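Local coordinates for cytoadherence-linked asexual protein (Toxoplasma gondii, PDB 4Z80) that is a RON2-like peptide segment that binds the surface antigen AMA4, a pairing probably used at the moving junction during host-cell invasion, at residues Pro15-Gly19 / Asp33-Ser37. Residues are numbered along the deposited sequence; the frame is centred on the assembly and turned at random.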
# COMPACT_ATOMS: atom_id res chain seq x y z
N PRO B 15 -8.45 -24.99 -9.42
CA PRO B 15 -9.82 -25.53 -9.39
C PRO B 15 -10.08 -26.64 -10.40
O PRO B 15 -10.97 -27.46 -10.20
CB PRO B 15 -10.70 -24.30 -9.70
CG PRO B 15 -9.77 -23.22 -10.12
CD PRO B 15 -8.44 -23.52 -9.56
N GLU B 16 -9.29 -26.68 -11.47
CA GLU B 16 -9.47 -27.68 -12.52
C GLU B 16 -8.80 -29.01 -12.17
O GLU B 16 -9.03 -30.02 -12.83
CB GLU B 16 -8.92 -27.13 -13.84
CG GLU B 16 -9.32 -25.67 -14.11
CD GLU B 16 -10.82 -25.45 -14.03
OE1 GLU B 16 -11.57 -26.40 -14.33
OE2 GLU B 16 -11.24 -24.34 -13.65
N LEU B 17 -7.97 -28.99 -11.13
CA LEU B 17 -7.29 -30.19 -10.64
C LEU B 17 -7.92 -30.72 -9.36
O LEU B 17 -7.75 -31.89 -9.02
CB LEU B 17 -5.80 -29.91 -10.38
CG LEU B 17 -4.97 -29.39 -11.54
CD1 LEU B 17 -3.52 -29.21 -11.12
CD2 LEU B 17 -5.08 -30.32 -12.73
N SER B 18 -8.63 -29.85 -8.66
CA SER B 18 -9.19 -30.18 -7.36
C SER B 18 -10.20 -31.31 -7.43
O SER B 18 -10.92 -31.45 -8.42
CB SER B 18 -9.86 -28.95 -6.75
OG SER B 18 -10.47 -29.25 -5.50
N GLY B 19 -10.24 -32.12 -6.38
CA GLY B 19 -11.28 -33.12 -6.26
C GLY B 19 -12.62 -32.48 -5.92
O GLY B 19 -13.66 -33.10 -6.11
N ASP B 33 -9.23 -34.06 -2.25
CA ASP B 33 -7.93 -34.28 -2.71
C ASP B 33 -7.62 -33.04 -3.48
O ASP B 33 -8.28 -32.75 -4.43
CB ASP B 33 -7.87 -35.49 -3.60
CG ASP B 33 -6.51 -35.79 -4.06
OD1 ASP B 33 -5.67 -34.91 -4.05
OD2 ASP B 33 -6.29 -36.95 -4.46
N PRO B 34 -6.61 -32.30 -3.05
CA PRO B 34 -6.34 -31.07 -3.79
C PRO B 34 -5.88 -31.26 -5.22
O PRO B 34 -6.18 -30.44 -6.03
CB PRO B 34 -5.29 -30.36 -2.96
CG PRO B 34 -4.63 -31.39 -2.17
CD PRO B 34 -5.70 -32.30 -1.81
N ILE B 35 -5.17 -32.34 -5.52
CA ILE B 35 -4.80 -32.64 -6.90
C ILE B 35 -5.31 -34.03 -7.26
O ILE B 35 -4.66 -35.04 -6.98
CB ILE B 35 -3.28 -32.54 -7.12
CG1 ILE B 35 -2.80 -31.13 -6.76
CG2 ILE B 35 -2.93 -32.88 -8.56
CD1 ILE B 35 -1.30 -30.92 -6.89
N ALA B 36 -6.49 -34.06 -7.88
CA ALA B 36 -7.21 -35.31 -8.11
C ALA B 36 -7.06 -35.82 -9.54
O ALA B 36 -7.59 -36.88 -9.88
CB ALA B 36 -8.68 -35.12 -7.78
N SER B 37 -6.35 -35.08 -10.39
CA SER B 37 -6.13 -35.51 -11.76
C SER B 37 -4.82 -34.93 -12.28
O SER B 37 -4.20 -34.10 -11.61
CB SER B 37 -7.29 -35.07 -12.66
OG SER B 37 -7.38 -33.66 -12.72
OXT SER B 37 -4.35 -35.30 -13.36
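Two main-chain hydrogen bonds tie the C-terminal tail of this bound RON2-like peptide, D33-S37, to P15-G19, the end of helix 10-17 and the loop residues that follow it, closing the base of a hairpin-like loop. The amide N of A36 donates to L17 O at 2.8 Å, almost linearly, and G19 N donates to D33 O, also at 2.8 Å. Between them, S18 CA approaches P34 O at 3.3 Å in a CA-H...O contact, and neither segment forms a regular strand. While the main chain supplies the hydrogen bonds, L17 is the residue most covered by the tail (85 Å²), its CD2 4.1 Å from S37 OG. A36 points its methyl at the glycine, with CB 3.6 Å from G19 CA. The tail turns at P34, where I35 N makes a weak bond to D33 OD1 (3.0 Å) in an Asx-turn arrangement. The 13 residues enclosed by the segments contain no helix or strand but hold the C20-C26 disulfide. The AMA4 chain engages both sides of the junction: its T131 and S129 bind the E16 carboxylate, and its Y163 bonds S18 OG and packs on P34. Helix 10-17 thus runs into the base of the loop, where the tail returns to meet its last turn.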